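Long-range contacts in dnab-like replicative helicase (Bacillus phage SPP1, PDB 3BH0), which probably unwinds duplex DNA in the 5'-3' direction at the phage replication fork, using ATP hydrolysis by the RecA-like C-terminal domain present here: residues K81-L86 and I112-V117; D96-L101 and N153-D158; S103-K108 and I187-L192; K170-K175 and R218-V223; R182-I187 and V223-S228. All coordinates share one frame; numbering follows the deposited sequence.

Contact 1 of 5, residues K81-L86 and I112-V117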
# COMPACT_ATOMS: atom_id res chain seq x y z
N LYS A 81 4.32 -3.36 7.82
CA LYS A 81 3.15 -3.03 6.98
C LYS A 81 2.92 -1.54 6.74
O LYS A 81 2.79 -1.12 5.60
CB LYS A 81 1.91 -3.66 7.61
CG LYS A 81 0.62 -3.60 6.81
CD LYS A 81 -0.39 -4.61 7.37
CE LYS A 81 -0.96 -4.19 8.72
NZ LYS A 81 -1.41 -5.38 9.51
N THR A 82 2.86 -0.77 7.82
CA THR A 82 2.63 0.68 7.73
C THR A 82 3.81 1.39 7.06
O THR A 82 3.62 2.14 6.10
CB THR A 82 2.34 1.32 9.12
OG1 THR A 82 1.20 0.67 9.71
CG2 THR A 82 2.03 2.81 8.99
N ALA A 83 5.00 1.14 7.59
CA ALA A 83 6.26 1.63 7.03
C ALA A 83 6.37 1.32 5.54
O ALA A 83 6.77 2.17 4.75
CB ALA A 83 7.44 1.02 7.80
N PHE A 84 6.00 0.10 5.16
CA PHE A 84 6.03 -0.38 3.78
C PHE A 84 5.02 0.34 2.89
O PHE A 84 5.35 0.73 1.75
CB PHE A 84 5.79 -1.90 3.77
CG PHE A 84 5.70 -2.50 2.41
CD1 PHE A 84 6.86 -2.81 1.70
CD2 PHE A 84 4.48 -2.82 1.86
CE1 PHE A 84 6.78 -3.41 0.44
CE2 PHE A 84 4.39 -3.41 0.61
CZ PHE A 84 5.55 -3.70 -0.10
N ALA A 85 3.80 0.50 3.39
CA ALA A 85 2.78 1.25 2.68
C ALA A 85 3.17 2.72 2.50
O ALA A 85 3.07 3.27 1.39
CB ALA A 85 1.43 1.13 3.39
N LEU A 86 3.64 3.37 3.57
CA LEU A 86 4.04 4.78 3.46
C LEU A 86 5.23 4.94 2.53
O LEU A 86 5.32 5.91 1.79
CB LEU A 86 4.31 5.43 4.83
CG LEU A 86 3.07 5.65 5.72
CD1 LEU A 86 3.47 5.92 7.13
CD2 LEU A 86 2.13 6.75 5.22
N ILE A 112 2.46 12.06 8.98
CA ILE A 112 3.41 13.07 8.48
C ILE A 112 4.78 12.96 9.15
O ILE A 112 5.81 13.09 8.49
CB ILE A 112 2.82 14.52 8.60
CG1 ILE A 112 1.71 14.71 7.57
CG2 ILE A 112 3.90 15.57 8.36
CD1 ILE A 112 0.81 15.89 7.85
N LYS A 113 4.80 12.70 10.46
CA LYS A 113 6.07 12.49 11.17
C LYS A 113 6.82 11.28 10.63
O LYS A 113 8.02 11.36 10.39
CB LYS A 113 5.89 12.41 12.69
CG LYS A 113 5.72 13.79 13.35
CD LYS A 113 5.44 13.66 14.85
CE LYS A 113 5.44 15.02 15.57
NZ LYS A 113 4.11 15.66 15.58
N ARG A 114 6.10 10.19 10.37
CA ARG A 114 6.73 9.02 9.75
C ARG A 114 7.32 9.34 8.37
O ARG A 114 8.43 8.91 8.04
CB ARG A 114 5.76 7.87 9.60
CG ARG A 114 5.37 7.18 10.86
CD ARG A 114 4.37 6.11 10.48
NE ARG A 114 4.01 5.27 11.60
CZ ARG A 114 4.31 3.98 11.70
NH1 ARG A 114 4.99 3.36 10.73
NH2 ARG A 114 3.92 3.31 12.79
N LEU A 115 6.55 10.07 7.57
CA LEU A 115 7.00 10.51 6.25
C LEU A 115 8.29 11.33 6.32
O LEU A 115 9.22 11.09 5.55
CB LEU A 115 5.89 11.29 5.53
CG LEU A 115 4.70 10.47 5.00
CD1 LEU A 115 3.61 11.38 4.47
CD2 LEU A 115 5.15 9.46 3.94
N ILE A 116 8.33 12.29 7.25
CA ILE A 116 9.53 13.08 7.55
C ILE A 116 10.71 12.20 7.99
O ILE A 116 11.77 12.23 7.38
CB ILE A 116 9.24 14.15 8.63
CG1 ILE A 116 8.38 15.28 8.05
CG2 ILE A 116 10.55 14.72 9.20
CD1 ILE A 116 7.58 16.04 9.09
N VAL A 117 10.51 11.41 9.03
CA VAL A 117 11.52 10.49 9.52
C VAL A 117 12.14 9.66 8.39
O VAL A 117 13.36 9.55 8.31
CB VAL A 117 10.95 9.58 10.64
CG1 VAL A 117 11.82 8.35 10.88
CG2 VAL A 117 10.76 10.37 11.93

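Contact 2 of 5, residues D96-L101 and N153-D158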
# COMPACT_ATOMS: atom_id res chain seq x y z
N ASP A 96 5.04 11.55 -9.55
CA ASP A 96 4.02 12.60 -9.71
C ASP A 96 2.60 12.03 -9.87
O ASP A 96 1.71 12.68 -10.43
CB ASP A 96 4.38 13.59 -10.83
CG ASP A 96 3.84 15.00 -10.55
OD1 ASP A 96 2.79 15.36 -11.14
OD2 ASP A 96 4.46 15.73 -9.72
N ASP A 97 2.40 10.82 -9.36
CA ASP A 97 1.07 10.26 -9.22
C ASP A 97 0.50 10.82 -7.92
O ASP A 97 1.26 11.34 -7.08
CB ASP A 97 1.12 8.74 -9.20
CG ASP A 97 1.59 8.16 -10.53
OD1 ASP A 97 0.95 8.46 -11.56
OD2 ASP A 97 2.60 7.41 -10.55
N VAL A 98 -0.82 10.74 -7.78
CA VAL A 98 -1.54 11.30 -6.63
C VAL A 98 -1.94 10.19 -5.65
O VAL A 98 -2.62 9.24 -6.03
CB VAL A 98 -2.80 12.09 -7.08
CG1 VAL A 98 -3.57 12.66 -5.89
CG2 VAL A 98 -2.41 13.21 -8.04
N VAL A 99 -1.51 10.33 -4.40
CA VAL A 99 -1.82 9.35 -3.36
C VAL A 99 -2.82 9.89 -2.33
O VAL A 99 -2.57 10.89 -1.68
CB VAL A 99 -0.54 8.83 -2.65
CG1 VAL A 99 -0.89 7.70 -1.68
CG2 VAL A 99 0.50 8.36 -3.67
N ASN A 100 -3.95 9.21 -2.20
CA ASN A 100 -4.94 9.49 -1.18
C ASN A 100 -4.81 8.43 -0.09
O ASN A 100 -5.14 7.27 -0.30
CB ASN A 100 -6.35 9.42 -1.76
CG ASN A 100 -6.82 10.73 -2.40
OD1 ASN A 100 -6.06 11.69 -2.51
ND2 ASN A 100 -8.08 10.76 -2.81
N LEU A 101 -4.31 8.84 1.06
CA LEU A 101 -4.14 7.92 2.18
C LEU A 101 -5.30 8.07 3.14
O LEU A 101 -5.50 9.14 3.74
CB LEU A 101 -2.81 8.15 2.88
CG LEU A 101 -2.68 7.54 4.28
CD1 LEU A 101 -2.79 5.99 4.31
CD2 LEU A 101 -1.37 8.02 4.94
N ASN A 153 2.39 14.71 -3.57
CA ASN A 153 0.98 14.51 -3.91
C ASN A 153 0.35 13.47 -2.97
O ASN A 153 -0.32 12.52 -3.40
CB ASN A 153 0.87 14.08 -5.38
CG ASN A 153 1.80 14.87 -6.27
OD1 ASN A 153 1.63 16.07 -6.45
ND2 ASN A 153 2.82 14.20 -6.80
N ILE A 154 0.58 13.68 -1.68
CA ILE A 154 0.08 12.81 -0.65
C ILE A 154 -1.04 13.57 -0.01
O ILE A 154 -0.83 14.64 0.55
CB ILE A 154 1.17 12.49 0.41
CG1 ILE A 154 2.42 11.89 -0.24
CG2 ILE A 154 0.61 11.56 1.51
CD1 ILE A 154 2.43 10.39 -0.34
N ASN A 155 -2.25 13.04 -0.10
CA ASN A 155 -3.36 13.55 0.67
C ASN A 155 -3.61 12.56 1.76
O ASN A 155 -3.34 11.36 1.58
CB ASN A 155 -4.63 13.68 -0.17
CG ASN A 155 -4.50 14.73 -1.26
OD1 ASN A 155 -4.25 14.40 -2.43
ND2 ASN A 155 -4.65 15.99 -0.87
N ILE A 156 -4.12 13.05 2.88
CA ILE A 156 -4.43 12.19 4.00
C ILE A 156 -5.85 12.45 4.49
O ILE A 156 -6.22 13.60 4.73
CB ILE A 156 -3.42 12.33 5.17
CG1 ILE A 156 -1.99 12.14 4.66
CG2 ILE A 156 -3.75 11.31 6.27
CD1 ILE A 156 -0.87 12.35 5.71
N PHE A 157 -6.63 11.38 4.65
CA PHE A 157 -7.97 11.47 5.21
C PHE A 157 -8.02 10.64 6.49
O PHE A 157 -8.09 9.41 6.45
CB PHE A 157 -9.03 10.99 4.20
CG PHE A 157 -9.14 11.85 2.96
CD1 PHE A 157 -10.17 12.78 2.84
CD2 PHE A 157 -8.21 11.73 1.93
CE1 PHE A 157 -10.27 13.57 1.71
CE2 PHE A 157 -8.32 12.52 0.77
CZ PHE A 157 -9.36 13.44 0.67
N ASP A 158 -8.02 11.33 7.63
CA ASP A 158 -7.80 10.68 8.91
C ASP A 158 -9.04 10.47 9.78
O ASP A 158 -8.92 10.12 10.94
CB ASP A 158 -6.69 11.41 9.71
CG ASP A 158 -7.17 12.71 10.34
OD1 ASP A 158 -8.33 13.12 10.11
OD2 ASP A 158 -6.37 13.33 11.09

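Contact 3 of 5, residues S103-K108 and I187-L192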
# COMPACT_ATOMS: atom_id res chain seq x y z
N SER A 103 -6.39 7.05 6.48
CA SER A 103 -5.77 6.51 7.68
C SER A 103 -6.74 6.55 8.86
O SER A 103 -7.01 7.58 9.46
CB SER A 103 -4.45 7.21 7.97
OG SER A 103 -4.59 8.25 8.90
N LEU A 104 -7.25 5.37 9.17
CA LEU A 104 -8.34 5.20 10.10
C LEU A 104 -7.78 4.90 11.49
O LEU A 104 -8.44 5.09 12.51
CB LEU A 104 -9.21 4.06 9.59
CG LEU A 104 -10.00 4.45 8.34
CD1 LEU A 104 -9.68 3.50 7.20
CD2 LEU A 104 -11.48 4.37 8.68
N GLU A 105 -6.53 4.46 11.48
CA GLU A 105 -5.79 4.11 12.68
C GLU A 105 -5.14 5.36 13.29
O GLU A 105 -5.21 5.58 14.49
CB GLU A 105 -4.75 3.05 12.30
CG GLU A 105 -4.02 2.43 13.47
CD GLU A 105 -4.63 1.11 13.95
OE1 GLU A 105 -5.65 1.14 14.71
OE2 GLU A 105 -4.06 0.04 13.59
N MET A 106 -4.54 6.20 12.45
CA MET A 106 -3.68 7.29 12.89
C MET A 106 -4.19 8.63 12.38
O MET A 106 -4.86 8.67 11.35
CB MET A 106 -2.27 7.11 12.30
CG MET A 106 -1.54 5.83 12.64
SD MET A 106 0.08 5.76 11.82
CE MET A 106 1.07 5.47 13.25
N GLY A 107 -3.84 9.71 13.08
CA GLY A 107 -4.04 11.08 12.59
C GLY A 107 -3.00 11.49 11.54
O GLY A 107 -1.94 10.87 11.44
N LYS A 108 -3.31 12.53 10.77
CA LYS A 108 -2.39 13.04 9.74
C LYS A 108 -1.05 13.40 10.34
O LYS A 108 -0.00 13.08 9.77
CB LYS A 108 -2.92 14.30 9.03
CG LYS A 108 -4.40 14.42 8.92
CD LYS A 108 -4.83 15.78 8.35
CE LYS A 108 -6.16 16.23 9.02
NZ LYS A 108 -6.91 17.29 8.25
N ILE A 187 -5.64 2.50 1.88
CA ILE A 187 -6.49 2.42 3.05
C ILE A 187 -5.77 1.80 4.26
O ILE A 187 -5.51 0.59 4.29
CB ILE A 187 -7.83 1.74 2.70
CG1 ILE A 187 -8.41 2.42 1.45
CG2 ILE A 187 -8.80 1.79 3.91
CD1 ILE A 187 -9.48 1.68 0.75
N ASP A 188 -5.42 2.64 5.25
CA ASP A 188 -4.81 2.09 6.48
C ASP A 188 -5.82 1.30 7.23
O ASP A 188 -6.51 1.72 8.16
CB ASP A 188 -4.04 3.04 7.39
CG ASP A 188 -3.20 2.26 8.46
OD1 ASP A 188 -3.32 1.01 8.59
OD2 ASP A 188 -2.43 2.91 9.20
N TYR A 189 -5.84 0.10 6.70
CA TYR A 189 -6.45 -1.11 7.12
C TYR A 189 -7.94 -1.25 7.02
O TYR A 189 -8.72 -0.49 7.59
CB TYR A 189 -5.62 -1.88 8.18
CG TYR A 189 -6.18 -2.19 9.53
CD1 TYR A 189 -6.97 -3.31 9.73
CD2 TYR A 189 -5.79 -1.43 10.64
CE1 TYR A 189 -7.43 -3.64 10.99
CE2 TYR A 189 -6.24 -1.76 11.91
CZ TYR A 189 -7.06 -2.86 12.08
OH TYR A 189 -7.52 -3.16 13.33
N LEU A 190 -8.26 -2.23 6.18
CA LEU A 190 -9.55 -2.49 5.62
C LEU A 190 -10.59 -2.86 6.65
O LEU A 190 -11.74 -2.45 6.53
CB LEU A 190 -9.41 -3.61 4.57
CG LEU A 190 -10.62 -4.21 3.85
CD1 LEU A 190 -10.22 -4.55 2.42
CD2 LEU A 190 -11.18 -5.45 4.56
N GLN A 191 -10.18 -3.61 7.67
CA GLN A 191 -11.11 -4.20 8.63
C GLN A 191 -11.60 -3.20 9.66
O GLN A 191 -12.37 -3.55 10.56
CB GLN A 191 -10.49 -5.42 9.33
CG GLN A 191 -10.32 -6.65 8.44
CD GLN A 191 -9.03 -6.64 7.61
OE1 GLN A 191 -8.18 -5.75 7.73
NE2 GLN A 191 -8.87 -7.66 6.77
N LEU A 192 -11.15 -1.96 9.49
CA LEU A 192 -11.58 -0.82 10.28
C LEU A 192 -12.68 -0.02 9.56
O LEU A 192 -13.34 0.84 10.16
CB LEU A 192 -10.37 0.10 10.55
CG LEU A 192 -9.85 0.30 11.98
CD1 LEU A 192 -9.75 -1.02 12.72
CD2 LEU A 192 -8.52 1.04 12.02

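Contact 4 of 5, residues K170-K175 and R218-V223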
# COMPACT_ATOMS: atom_id res chain seq x y z
N LYS A 170 -14.53 10.91 -1.91
CA LYS A 170 -13.25 11.61 -1.87
C LYS A 170 -12.36 11.33 -3.07
O LYS A 170 -11.65 12.20 -3.54
CB LYS A 170 -12.51 11.29 -0.57
CG LYS A 170 -13.34 11.53 0.68
CD LYS A 170 -13.54 13.03 0.97
CE LYS A 170 -14.55 13.22 2.07
NZ LYS A 170 -14.53 14.59 2.64
N THR A 171 -12.40 10.10 -3.55
CA THR A 171 -11.62 9.71 -4.72
C THR A 171 -12.04 10.51 -5.97
O THR A 171 -11.19 10.99 -6.72
CB THR A 171 -11.77 8.20 -4.99
OG1 THR A 171 -11.56 7.48 -3.77
CG2 THR A 171 -10.78 7.74 -6.03
N ARG A 172 -13.35 10.64 -6.17
CA ARG A 172 -13.91 11.44 -7.28
C ARG A 172 -13.51 12.90 -7.13
O ARG A 172 -12.91 13.49 -8.04
CB ARG A 172 -15.44 11.32 -7.30
CG ARG A 172 -15.92 9.91 -7.60
CD ARG A 172 -17.39 9.90 -7.94
NE ARG A 172 -17.67 10.77 -9.08
CZ ARG A 172 -18.74 11.56 -9.16
NH1 ARG A 172 -19.62 11.60 -8.17
NH2 ARG A 172 -18.92 12.32 -10.24
N GLN A 173 -13.84 13.45 -5.96
CA GLN A 173 -13.41 14.77 -5.53
C GLN A 173 -11.92 15.03 -5.82
O GLN A 173 -11.59 16.10 -6.31
CB GLN A 173 -13.73 14.93 -4.04
CG GLN A 173 -13.65 16.34 -3.52
CD GLN A 173 -13.91 16.44 -2.02
OE1 GLN A 173 -14.88 15.88 -1.50
NE2 GLN A 173 -13.05 17.17 -1.33
N THR A 174 -11.05 14.06 -5.56
CA THR A 174 -9.61 14.16 -5.87
C THR A 174 -9.33 14.10 -7.37
O THR A 174 -8.45 14.78 -7.88
CB THR A 174 -8.76 13.04 -5.16
OG1 THR A 174 -8.80 13.23 -3.74
CG2 THR A 174 -7.30 13.05 -5.61
N LYS A 175 -10.07 13.24 -8.05
CA LYS A 175 -9.94 13.09 -9.50
C LYS A 175 -10.20 14.42 -10.17
O LYS A 175 -9.36 14.93 -10.91
CB LYS A 175 -10.94 12.05 -10.00
CG LYS A 175 -10.41 10.63 -10.05
CD LYS A 175 -11.35 9.82 -10.92
CE LYS A 175 -10.62 9.23 -12.10
NZ LYS A 175 -11.62 8.63 -13.03
N ARG A 218 -12.33 -0.13 -10.21
CA ARG A 218 -12.77 -0.27 -11.60
C ARG A 218 -13.59 0.94 -12.10
O ARG A 218 -13.24 1.53 -13.12
CB ARG A 218 -13.58 -1.57 -11.76
CG ARG A 218 -12.73 -2.83 -11.72
CD ARG A 218 -12.38 -3.35 -13.12
NE ARG A 218 -13.54 -4.02 -13.69
CZ ARG A 218 -14.10 -3.73 -14.87
NH1 ARG A 218 -13.59 -2.81 -15.67
NH2 ARG A 218 -15.17 -4.42 -15.24
N GLU A 219 -14.64 1.29 -11.37
CA GLU A 219 -15.64 2.29 -11.80
C GLU A 219 -15.06 3.70 -11.84
O GLU A 219 -15.37 4.47 -12.74
CB GLU A 219 -16.90 2.23 -10.93
CG GLU A 219 -18.17 2.77 -11.58
CD GLU A 219 -19.43 1.92 -11.27
OE1 GLU A 219 -19.76 1.74 -10.07
OE2 GLU A 219 -20.09 1.45 -12.23
N LEU A 220 -14.20 4.02 -10.87
CA LEU A 220 -13.51 5.32 -10.87
C LEU A 220 -12.16 5.29 -11.58
O LEU A 220 -11.56 6.34 -11.82
CB LEU A 220 -13.37 5.89 -9.45
CG LEU A 220 -14.64 5.99 -8.61
CD1 LEU A 220 -14.33 6.61 -7.24
CD2 LEU A 220 -15.74 6.78 -9.36
N ASP A 221 -11.69 4.10 -11.94
CA ASP A 221 -10.43 3.96 -12.69
C ASP A 221 -9.21 4.36 -11.84
O ASP A 221 -8.33 5.10 -12.29
CB ASP A 221 -10.50 4.75 -14.02
CG ASP A 221 -9.51 4.24 -15.07
OD1 ASP A 221 -9.16 3.03 -15.06
OD2 ASP A 221 -9.09 5.06 -15.92
N VAL A 222 -9.16 3.83 -10.62
CA VAL A 222 -8.03 4.10 -9.71
C VAL A 222 -7.36 2.81 -9.22
O VAL A 222 -7.94 1.73 -9.29
CB VAL A 222 -8.46 4.97 -8.48
CG1 VAL A 222 -8.86 6.38 -8.93
CG2 VAL A 222 -9.58 4.29 -7.65
N VAL A 223 -6.13 2.94 -8.73
CA VAL A 223 -5.50 1.88 -7.95
C VAL A 223 -6.00 1.96 -6.51
O VAL A 223 -5.89 3.00 -5.88
CB VAL A 223 -3.96 1.95 -7.97
CG1 VAL A 223 -3.36 0.72 -7.24
CG2 VAL A 223 -3.44 2.03 -9.41

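Contact 5 of 5, residues R182-I187 and V223-S228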
# COMPACT_ATOMS: atom_id res chain seq x y z
N ARG A 182 -3.07 9.80 -12.51
CA ARG A 182 -3.53 8.55 -11.91
C ARG A 182 -3.51 8.65 -10.38
O ARG A 182 -2.45 8.92 -9.79
CB ARG A 182 -2.72 7.36 -12.44
CG ARG A 182 -1.47 7.73 -13.23
CD ARG A 182 -0.81 6.51 -13.87
NE ARG A 182 0.60 6.45 -13.51
CZ ARG A 182 1.51 5.66 -14.07
NH1 ARG A 182 1.17 4.84 -15.05
NH2 ARG A 182 2.76 5.69 -13.64
N VAL A 183 -4.69 8.49 -9.78
CA VAL A 183 -4.92 8.53 -8.32
C VAL A 183 -4.73 7.13 -7.71
O VAL A 183 -5.11 6.12 -8.31
CB VAL A 183 -6.37 9.03 -8.01
CG1 VAL A 183 -6.66 9.05 -6.51
CG2 VAL A 183 -6.60 10.42 -8.59
N ILE A 184 -4.15 7.09 -6.51
CA ILE A 184 -3.96 5.82 -5.81
C ILE A 184 -4.61 5.92 -4.44
O ILE A 184 -4.26 6.80 -3.66
CB ILE A 184 -2.46 5.46 -5.69
CG1 ILE A 184 -1.82 5.40 -7.08
CG2 ILE A 184 -2.26 4.12 -4.92
CD1 ILE A 184 -0.66 6.33 -7.25
N VAL A 185 -5.56 5.04 -4.15
CA VAL A 185 -6.27 5.09 -2.87
C VAL A 185 -5.69 4.07 -1.89
O VAL A 185 -5.85 2.87 -2.08
CB VAL A 185 -7.80 4.90 -3.08
CG1 VAL A 185 -8.58 5.09 -1.78
CG2 VAL A 185 -8.30 5.87 -4.16
N MET A 186 -4.98 4.56 -0.87
CA MET A 186 -4.40 3.69 0.17
C MET A 186 -5.30 3.69 1.39
O MET A 186 -5.67 4.75 1.90
CB MET A 186 -3.01 4.16 0.59
CG MET A 186 -1.93 4.05 -0.45
SD MET A 186 -0.30 3.80 0.31
CE MET A 186 -0.30 2.02 0.52
N ILE A 187 -5.64 2.50 1.88
CA ILE A 187 -6.49 2.42 3.05
C ILE A 187 -5.77 1.80 4.26
O ILE A 187 -5.51 0.59 4.29
CB ILE A 187 -7.83 1.74 2.70
CG1 ILE A 187 -8.41 2.42 1.45
CG2 ILE A 187 -8.80 1.79 3.91
CD1 ILE A 187 -9.48 1.68 0.75
N VAL A 223 -6.13 2.94 -8.73
CA VAL A 223 -5.50 1.88 -7.95
C VAL A 223 -6.00 1.96 -6.51
O VAL A 223 -5.89 3.00 -5.88
CB VAL A 223 -3.96 1.95 -7.97
CG1 VAL A 223 -3.36 0.72 -7.24
CG2 VAL A 223 -3.44 2.03 -9.41
N VAL A 224 -6.57 0.87 -6.00
CA VAL A 224 -6.90 0.77 -4.58
C VAL A 224 -5.90 -0.16 -3.92
O VAL A 224 -5.67 -1.26 -4.41
CB VAL A 224 -8.34 0.29 -4.36
CG1 VAL A 224 -8.65 0.17 -2.87
CG2 VAL A 224 -9.31 1.27 -5.03
N ILE A 225 -5.27 0.34 -2.86
CA ILE A 225 -4.34 -0.42 -2.04
C ILE A 225 -4.88 -0.49 -0.60
O ILE A 225 -4.84 0.50 0.14
CB ILE A 225 -2.90 0.15 -2.07
CG1 ILE A 225 -2.34 0.17 -3.50
CG2 ILE A 225 -2.00 -0.70 -1.22
CD1 ILE A 225 -1.03 0.91 -3.65
N ALA A 226 -5.39 -1.66 -0.22
CA ALA A 226 -5.87 -1.87 1.11
C ALA A 226 -4.90 -2.72 1.95
O ALA A 226 -4.49 -3.83 1.55
CB ALA A 226 -7.28 -2.50 1.09
N LEU A 227 -4.52 -2.16 3.09
CA LEU A 227 -3.83 -2.88 4.15
C LEU A 227 -4.85 -3.77 4.87
O LEU A 227 -6.00 -3.40 5.04
CB LEU A 227 -3.17 -1.90 5.13
CG LEU A 227 -1.75 -1.43 4.81
CD1 LEU A 227 -1.69 -0.76 3.45
CD2 LEU A 227 -1.21 -0.48 5.88
N SER A 228 -4.39 -4.95 5.29
CA SER A 228 -5.24 -5.94 5.90
C SER A 228 -4.49 -6.70 6.97
O SER A 228 -3.31 -7.04 6.82
CB SER A 228 -5.77 -6.92 4.84
OG SER A 228 -6.39 -8.03 5.46

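Contact 1 of 5, residues K81-L86 and I112-V117
Residues 81-86 form the start of the helix that opens with the last residues of a probable P-loop (Walker A), Lys81 and Thr82, consistent with the nucleotide site of this RecA-like ATPase domain, and they pack against residues 112-117 of helix 108-119. The axes of the two segments cross at -72° and come no closer than 10.8 Å, so long side chains span the gap and only 219 Å² is buried. Apolar packing comes from Leu86 and Leu115. Leu86 points toward the other helix and sets CD1 across the aliphatic part of Arg114 at about a right angle, with CD1 3.5 Å from Arg114 CD. Leu115 starts off to one side, but its CD2 swings in to 4.2 Å from Leu86 CB. Leu115 also touches Ile149 of helix 139-150. The polar group is the Arg114 guanidinium, on a chain extended from CG to NE that reaches across to the start of helix 81-93, crosses Thr82 at about a right angle and would add positive charge beside the P-loop. It meets a methyl group here: Thr82 CG2, anti to the backbone N (chi1 of OG1 -58°), covers one guanidinium face toward its rim. Thr82 CG2 lies 3.5 Å from Arg114 NH1.

Contact 2 of 5, residues D96-L101 and N153-D158
Asp96 has positive phi and closes helix 81-93 with a Schellman motif; its carboxylate lies near the Asn153 amide and forms a salt bridge with Lys181. At Asp97 the backbone O takes a weak bond from Asn153 ND2 (3.3 Å), while the carboxylate pairs with Arg182. Val98 brings CG2 near Asn153 CB as the parallel pairing begins. Val99 N then binds Asn153 O at 2.7 Å, and Val99 O receives Asn155 N, both nearly along the C=O axis. Asn100 lies side by side with Asn155 and Phe157 on one face of the sheet. Leu101 N approaches Asn155 O from above the carbonyl plane, C=O...N angle 147°, and Leu101 O accepts Phe157 N at 2.7 Å. On the other face Leu101 CD2 meets Ile156 CG1 at 4.2 Å. This parallel pairing puts 154-157 at the edge, within this chain, of the central RecA-like sheet, beside 98-103, whose other side bonds to 183-188. Helices 81-93 and 108-119 cover the face bearing Leu101 and Ile156, and Thr174 of helix 164-176 approaches Asn100.

Contact 3 of 5, residues S103-K108 and I187-L192
Leu104 and Glu105 carry the contact from the loop after strand 98-103. Leu104 points toward the other segment and lies alongside Ile187, its CD1 3.8 Å from Ile187 CG2. The same CD1 methyl passes Asp188 O, and Leu104 CB meets Leu192 CD2 at 3.9 Å. Glu105 leaves the loop with CG anti to the backbone N (chi1 -172°), then bends at chi2 so that its carboxylate crosses Tyr189 obliquely. OE2 comes in at the ring edge, near its plane, 3.3 Å from Tyr189 CE2, with the two planes 56° apart. Leu192 CG lies over one face of that ring, toward the rim, and Leu192 CD2 touches Glu105 OE1. Asp188 directs its carboxylate to the same side: Glu105 OE2 and Asp188 OD1 are 5.1 Å apart, close enough that their like charges may raise each other's proton affinity.

Further out, the loop is held by Ser103 OG, which donates to Met106 O at 2.5 Å, from above the carbonyl plane. Lys108 N is bound by Asp158 OD2 where helix 108-119 starts at N-cap Gly107. On the other segment Asp188 centres an inverse gamma turn, and Gln191 bonds to Ser228 and Gln229. Asp188, late in strand 183-188, touches the P-loop residues, a position consistent with the Walker B aspartate of RecA-like ATPases; Glu105, just after the neighbouring strand 98-103, probably corresponds to their catalytic glutamate.

Contact 4 of 5, residues K170-K175 and R218-V223
The Arg172 guanidinium is met obliquely by Leu220 CD2, and the firmer touch is made by its aliphatic stem. This is packing of two helices on one face of the central RecA-like sheet: helix 164-176 against the C-terminal end of helix 202-220. Arg172, bent at chi3, crosses Leu220 at about a right angle, with CG 3.6 Å from Leu220 CD2. Leu220 CD1 touches both Arg172 CG and Thr171 CB (3.8 Å to the latter), while CD2 stays on the Arg172 stem. Thr171 also meets Val222 tip to tip, CG2 to CG1 at 3.7 Å; its hydroxyl is turned back to Ile167 O of its own helix. Both Thr171 and Val222 rest on Val185 of the sheet, and Trp168 lies against Leu220. Helix 202-220 ends in a Schellman motif with Asp221, of positive phi, as its C' residue. Asp221 OD2 stands 5.2 Å from Lys175 NZ, not in contact, but may help to keep the ammonium protonated. Lys175 NZ approaches from above the carbonyl plane and donates to Leu220 O at 2.6 Å.

Contact 5 of 5, residues R182-I187 and V223-S228
Ile184, Met186, Val223 and Ile225 form the apolar centre of this parallel strand pair, which with helix 202-220 makes a beta-alpha-beta unit in the core of the RecA-like fold. Ile184 and Ile225 lie side by side, pointing the same way, with Ile184 CG2 3.7 Å from Ile225 CD1. The same CG2 also meets Val223 CB. Met186, bent at chi3 (86°), curls its CE back over the neighbouring strand to 3.6 Å from Ile225 CG2, and the methyl also reaches toward Leu227 CD1. Helix 81-93 covers this face through Ala85 and Met92. On the reverse face Ile187 crosses Val224 obliquely, its CD1 4.0 Å from Val224 CG1, while Leu213 of helix 202-220 touches both; Val185 on that face is met by Ile167 of helix 164-176.

Between the two faces, the strands run 14° apart and backbone hydrogen bonds join them. Val185 N to Val223 O (2.7 Å) runs nearly along the C=O axis, whereas Ile225 N reaches Val185 O (2.7 Å) in the carbonyl plane. Ile187 N follows with Ile225 O. At the outer ends the pairing loosens: Val223 N to Val183 O is weak, and beyond it Arg182 NH1 bonds to Thr49 O. Toward the P-loop end, Leu227 N donates in the carbonyl plane to Ile187 O at 3.2 Å.

How the contacts relate
All five contacts belong to one RecA-like domain built around a mixed sheet, in which 154-157, 98-103, 183-188 and 223-228 are successive neighbours. Contacts 2 and 5 join the outer and inner pairs of these strands, their centres about 10 Å apart, and backbone bonds between 98-103 and 183-188 link them. Contacts 1 and 4 pack helices on opposite faces, their centres about 23 Å apart without touching. Contact 3 lies where strands 98-103 and 183-188 end, touching contact 1 through Met106 and Arg114. Along the chain, contacts 1, 2 and 3 interleave, contacts 3, 4 and 5 likewise. Contacts 1, 3 and 5 touch one another beside the P-loop, so they probably border the nucleotide site.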